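Local coordinates for solute-binding protein (Thermoactinomyces vulgaris, PDB 2ZYO) that binds maltodextrins such as maltotetraose and probably cyclodextrins, and probably delivers them to a membrane transporter for uptake, at residues A[23-27]-A[56-61]; A[96-100]-A[297-301]. All coordinates share one frame; numbering follows the deposited sequence.

Contact 1 of 2, residues A[23-27]-A[56-61]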
loop_
_atom_site.group_PDB
_atom_site.type_symbol
_atom_site.label_atom_id
_atom_site.label_comp_id
_atom_site.label_asym_id
_atom_site.label_seq_id
_atom_site.Cartn_x
_atom_site.Cartn_y
_atom_site.Cartn_z
ATOM N N VAL A 23 23.183 2.542 -2.984
ATOM C CA VAL A 23 21.811 2.163 -2.678
ATOM C C VAL A 23 21.320 3.044 -1.533
ATOM O O VAL A 23 22.017 3.192 -0.532
ATOM C CB VAL A 23 21.734 0.671 -2.259
ATOM C CG1 VAL A 23 20.357 0.308 -1.748
ATOM C CG2 VAL A 23 22.116 -0.242 -3.424
ATOM N N TRP A 24 20.139 3.641 -1.689
ATOM C CA TRP A 24 19.502 4.373 -0.591
ATOM C C TRP A 24 18.424 3.512 0.050
ATOM O O TRP A 24 17.548 2.988 -0.640
ATOM C CB TRP A 24 18.885 5.691 -1.065
ATOM C CG TRP A 24 19.866 6.744 -1.493
ATOM C CD1 TRP A 24 21.216 6.752 -1.286
ATOM C CD2 TRP A 24 19.557 7.962 -2.176
ATOM N NE1 TRP A 24 21.770 7.892 -1.822
ATOM C CE2 TRP A 24 20.772 8.655 -2.368
ATOM C CE3 TRP A 24 18.369 8.532 -2.654
ATOM C CZ2 TRP A 24 20.835 9.891 -3.017
ATOM C CZ3 TRP A 24 18.432 9.762 -3.299
ATOM C CH2 TRP A 24 19.658 10.426 -3.477
ATOM N N GLU A 25 18.492 3.376 1.371
ATOM C CA GLU A 25 17.534 2.567 2.117
ATOM C C GLU A 25 16.990 3.331 3.326
ATOM O O GLU A 25 17.669 4.202 3.878
ATOM C CB GLU A 25 18.172 1.238 2.546
ATOM C CG GLU A 25 17.248 0.268 3.297
ATOM C CD GLU A 25 16.014 -0.128 2.503
ATOM O OE1 GLU A 25 16.006 -1.241 1.940
ATOM O OE2 GLU A 25 15.052 0.668 2.437
ATOM N N ASN A 26 15.764 2.984 3.716
ATOM C CA ASN A 26 15.045 3.605 4.834
ATOM C C ASN A 26 15.919 3.942 6.038
ATOM O O ASN A 26 16.617 3.081 6.571
ATOM C CB ASN A 26 13.885 2.700 5.270
ATOM C CG ASN A 26 12.930 3.387 6.230
ATOM O OD1 ASN A 26 13.049 4.582 6.502
ATOM N ND2 ASN A 26 11.967 2.631 6.741
ATOM N N ALA A 27 15.856 5.204 6.459
ATOM C CA ALA A 27 16.691 5.710 7.548
ATOM C C ALA A 27 16.070 5.524 8.933
ATOM O O ALA A 27 16.794 5.440 9.926
ATOM C CB ALA A 27 17.027 7.175 7.314
ATOM N N VAL A 56 18.487 6.920 3.873
ATOM C CA VAL A 56 17.598 8.001 3.438
ATOM C C VAL A 56 16.149 7.551 3.600
ATOM O O VAL A 56 15.757 6.491 3.097
ATOM C CB VAL A 56 17.827 8.433 1.960
ATOM C CG1 VAL A 56 17.004 9.676 1.641
ATOM C CG2 VAL A 56 19.303 8.701 1.668
ATOM N N ALA A 57 15.358 8.360 4.302
ATOM C CA ALA A 57 13.955 8.049 4.554
ATOM C C ALA A 57 13.208 7.837 3.244
ATOM O O ALA A 57 13.416 8.576 2.282
ATOM C CB ALA A 57 13.307 9.158 5.358
ATOM N N LEU A 58 12.351 6.820 3.214
ATOM C CA LEU A 58 11.596 6.468 2.010
ATOM C C LEU A 58 10.945 7.667 1.326
ATOM O O LEU A 58 11.127 7.876 0.126
ATOM C CB LEU A 58 10.540 5.404 2.331
ATOM C CG LEU A 58 10.818 3.924 2.035
ATOM C CD1 LEU A 58 12.292 3.538 2.122
ATOM C CD2 LEU A 58 9.977 3.065 2.964
ATOM N N LEU A 59 10.214 8.469 2.097
ATOM C CA LEU A 59 9.463 9.590 1.536
ATOM C C LEU A 59 10.306 10.845 1.293
ATOM O O LEU A 59 9.777 11.884 0.892
ATOM C CB LEU A 59 8.227 9.903 2.392
ATOM C CG LEU A 59 7.149 8.812 2.460
ATOM C CD1 LEU A 59 6.000 9.252 3.351
ATOM C CD2 LEU A 59 6.633 8.415 1.072
ATOM N N LYS A 60 11.612 10.737 1.524
ATOM C CA LYS A 60 12.550 11.819 1.226
ATOM C C LYS A 60 13.434 11.510 0.020
ATOM O O LYS A 60 14.110 12.399 -0.504
ATOM C CB LYS A 60 13.422 12.123 2.445
ATOM C CG LYS A 60 12.664 12.773 3.587
ATOM C CD LYS A 60 13.615 13.355 4.613
ATOM C CE LYS A 60 12.858 13.957 5.785
ATOM N NZ LYS A 60 12.072 15.165 5.400
ATOM N N GLN A 61 13.417 10.255 -0.422
ATOM C CA GLN A 61 14.318 9.799 -1.482
ATOM C C GLN A 61 14.059 10.445 -2.841
ATOM O O GLN A 61 15.002 10.774 -3.562
ATOM C CB GLN A 61 14.288 8.275 -1.604
ATOM C CG GLN A 61 15.003 7.562 -0.469
ATOM C CD GLN A 61 15.318 6.111 -0.776
ATOM O OE1 GLN A 61 15.407 5.709 -1.939
ATOM N NE2 GLN A 61 15.499 5.317 0.270
HETATM O O HOH W 1 10.986 5.766 5.564
#

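Contact 2 of 2, residues A[96-100]-A[297-301]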
loop_
_atom_site.group_PDB
_atom_site.type_symbol
_atom_site.label_atom_id
_atom_site.label_comp_id
_atom_site.label_asym_id
_atom_site.label_seq_id
_atom_site.Cartn_x
_atom_site.Cartn_y
_atom_site.Cartn_z
ATOM N N PRO A 96 13.657 2.751 -17.045
ATOM C CA PRO A 96 13.114 1.395 -16.961
ATOM C C PRO A 96 14.196 0.367 -16.668
ATOM O O PRO A 96 15.369 0.598 -16.972
ATOM C CB PRO A 96 12.553 1.153 -18.366
ATOM C CG PRO A 96 12.390 2.502 -18.963
ATOM C CD PRO A 96 13.489 3.324 -18.392
ATOM N N ILE A 97 13.806 -0.752 -16.062
ATOM C CA ILE A 97 14.703 -1.895 -15.963
ATOM C C ILE A 97 14.424 -2.860 -17.107
ATOM O O ILE A 97 13.291 -2.965 -17.587
ATOM C CB ILE A 97 14.630 -2.622 -14.594
ATOM C CG1 ILE A 97 13.201 -3.072 -14.269
ATOM C CG2 ILE A 97 15.200 -1.730 -13.493
ATOM C CD1 ILE A 97 13.128 -4.150 -13.187
ATOM N N GLN A 98 15.471 -3.544 -17.546
ATOM C CA GLN A 98 15.350 -4.526 -18.604
ATOM C C GLN A 98 15.657 -5.909 -18.049
ATOM O O GLN A 98 16.820 -6.285 -17.869
ATOM C CB GLN A 98 16.264 -4.168 -19.779
ATOM C CG GLN A 98 15.870 -2.867 -20.464
ATOM C CD GLN A 98 16.752 -2.539 -21.646
ATOM O OE1 GLN A 98 17.834 -1.970 -21.491
ATOM N NE2 GLN A 98 16.287 -2.885 -22.843
ATOM N N VAL A 99 14.590 -6.641 -17.739
ATOM C CA VAL A 99 14.679 -8.022 -17.279
ATOM C C VAL A 99 13.717 -8.886 -18.086
ATOM O O VAL A 99 12.727 -8.385 -18.626
ATOM C CB VAL A 99 14.373 -8.163 -15.757
ATOM C CG1 VAL A 99 15.413 -7.423 -14.921
ATOM C CG2 VAL A 99 12.962 -7.677 -15.420
ATOM N N ASP A 100 14.014 -10.180 -18.169
ATOM C CA ASP A 100 13.175 -11.118 -18.908
ATOM C C ASP A 100 11.862 -11.358 -18.177
ATOM O O ASP A 100 11.761 -11.114 -16.973
ATOM C CB ASP A 100 13.903 -12.452 -19.103
ATOM C CG ASP A 100 15.230 -12.302 -19.828
ATOM O OD1 ASP A 100 15.379 -11.360 -20.634
ATOM O OD2 ASP A 100 16.124 -13.142 -19.592
ATOM N N THR A 297 21.012 -3.223 -12.232
ATOM C CA THR A 297 19.861 -4.113 -12.395
ATOM C C THR A 297 20.192 -5.532 -11.926
ATOM O O THR A 297 19.326 -6.236 -11.403
ATOM C CB THR A 297 19.339 -4.105 -13.848
ATOM O OG1 THR A 297 18.972 -2.767 -14.205
ATOM C CG2 THR A 297 18.120 -5.006 -14.010
ATOM N N GLU A 298 21.447 -5.942 -12.105
ATOM C CA GLU A 298 21.924 -7.203 -11.543
ATOM C C GLU A 298 21.907 -7.161 -10.014
ATOM O O GLU A 298 21.507 -8.129 -9.370
ATOM C CB GLU A 298 23.312 -7.560 -12.083
ATOM C CG GLU A 298 23.272 -7.976 -13.547
ATOM C CD GLU A 298 24.638 -8.139 -14.184
ATOM O OE1 GLU A 298 25.640 -7.645 -13.623
ATOM O OE2 GLU A 298 24.697 -8.756 -15.272
ATOM N N LEU A 299 22.329 -6.035 -9.438
ATOM C CA LEU A 299 22.233 -5.845 -7.991
ATOM C C LEU A 299 20.774 -5.889 -7.532
ATOM O O LEU A 299 20.450 -6.533 -6.534
ATOM C CB LEU A 299 22.905 -4.531 -7.562
ATOM C CG LEU A 299 22.725 -4.058 -6.112
ATOM C CD1 LEU A 299 23.289 -5.046 -5.089
ATOM C CD2 LEU A 299 23.356 -2.693 -5.940
ATOM N N MET A 300 19.898 -5.211 -8.272
ATOM C CA MET A 300 18.475 -5.184 -7.943
ATOM C C MET A 300 17.880 -6.589 -7.876
ATOM O O MET A 300 17.088 -6.893 -6.985
ATOM C CB MET A 300 17.701 -4.341 -8.955
ATOM C CG MET A 300 16.241 -4.152 -8.576
ATOM S SD MET A 300 15.234 -3.393 -9.859
ATOM C CE MET A 300 15.865 -1.713 -9.849
ATOM N N GLN A 301 18.259 -7.433 -8.835
ATOM C CA GLN A 301 17.822 -8.827 -8.846
ATOM C C GLN A 301 18.393 -9.594 -7.655
ATOM O O GLN A 301 17.695 -10.398 -7.034
ATOM C CB GLN A 301 18.218 -9.510 -10.156
ATOM C CG GLN A 301 17.426 -9.041 -11.355
ATOM C CD GLN A 301 18.002 -9.542 -12.658
ATOM O OE1 GLN A 301 17.726 -10.664 -13.080
ATOM N NE2 GLN A 301 18.800 -8.706 -13.311
HETATM O O HOH W 2 18.114 -2.695 -16.762
#

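Contact 1 of 2, residues A[23-27]-A[56-61]
Trp24 and Val56 meet through a CH-pi contact: the methyl CG2 of Val56 stands over one face of the indole, 3.9 Å from the centroid of the five-membered ring and 16° off its normal. Going outward from the backbone, Trp24 first brings CB against the carboxamide of Gln61, 3.6 Å from its OE1. CG, CD1 and CD2 then lie beneath the valine methyl, and at the far rim CZ3 has the backbone O of Gln61 beside it in the ring plane. The indole and the Gln61 amide are nearly perpendicular, 88° apart. A broad, flat residue suits this place because it offers a face to one neighbour and an edge to another.

Past CG the Gln61 chain is extended, which carries NE2 back to Val56 O, a 3.1 Å bond, nearly straight at the hydrogen, that comes from above the carbonyl plane; its OE1 is taken by the backbone N of Thr79. One amide thus serves two backbone groups. Between the segments, Val56 N donates to Glu25 O at 2.8 Å. Glu25 bends at chi2 (59°) so that OE2 turns back to accept from Asn26 N through its anti lone pair, while OE1 is held by Thr36 and a salt bridge to Lys126. Asn26 OD1, which also accepts from the backbone N of Asp28, is joined through a water to Leu58 N, and Leu58 CD1 packs on Asn26 CB at 3.6 Å.

The contact sits at the end of strand 20-25, where the loop after its parallel neighbour 50-55 leads into helix 61-71; with helix 30-47 the two strands form a beta-alpha-beta unit, as expected in the alpha/beta lobes of solute-binding proteins. Helix 61-71 supplies Lys64, Leu65 and Asp68 against the indole, and strand 77-81 flanks it through Val78.

Contact 2 of 2, residues A[96-100]-A[297-301]
With chi1 at 56°, Ile97 places CG1 between its backbone N and carbonyl carbon and turns CG2 toward the helix, while Met300, extended through chi2, bends at chi3 (-70°) to bring CE up to that methyl at 3.7 Å. The two chains cross at about a right angle, and the sulfur SD also lies 4.0 Å from Ile97 CD1; the branched isoleucine thus meets a flexible thioether that can shape itself to it. One turn earlier in the helix, Thr297 divides its roles: CG2 packs on Val99 CG1 at 3.7 Å, while OG1 receives a hydrogen bond from a water that in turn accepts from Gln98 N. OG1 is also bonded to Pro293 O, back in the same helix.

Gln301 lays its amide alongside Val99 CG1. Its NE2 bonds to Thr297 O at 3.2 Å, from the opposite face of that carbonyl to the helical bond from Gln301 N.

The loop between strand 94-95 and helix 101-104 rests on helix 293-302 through apolar contacts and one water bridge, a helix-against-loop packing beside the mixed sheet, whose strand 278-287 touches both through Leu286 and whose strand 120-136 meets Ile97 through Leu121.

Overall arrangement
Contact 1 closes within the first part of the chain, before contact 2 opens, and their centres lie about 20 Å apart. They nevertheless touch: Val23 CG2 of strand 20-25 packs on Leu299 CD2 of helix 293-302, 3.7 Å away. Strands 77-81 and 278-287 border both. Contact 2 brings together segments nearly 200 residues apart, whereas contact 1 ties the end of strand 20-25 to the loop after its parallel partner 50-55, the two strands being linked through helix 30-47 in a beta-alpha-beta crossover. The side chain of Leu58 is about 9 Å from a bound glucose unit and touches Lys282 of strand 278-287, which thus runs between a point near the sugar and the region of contact 2.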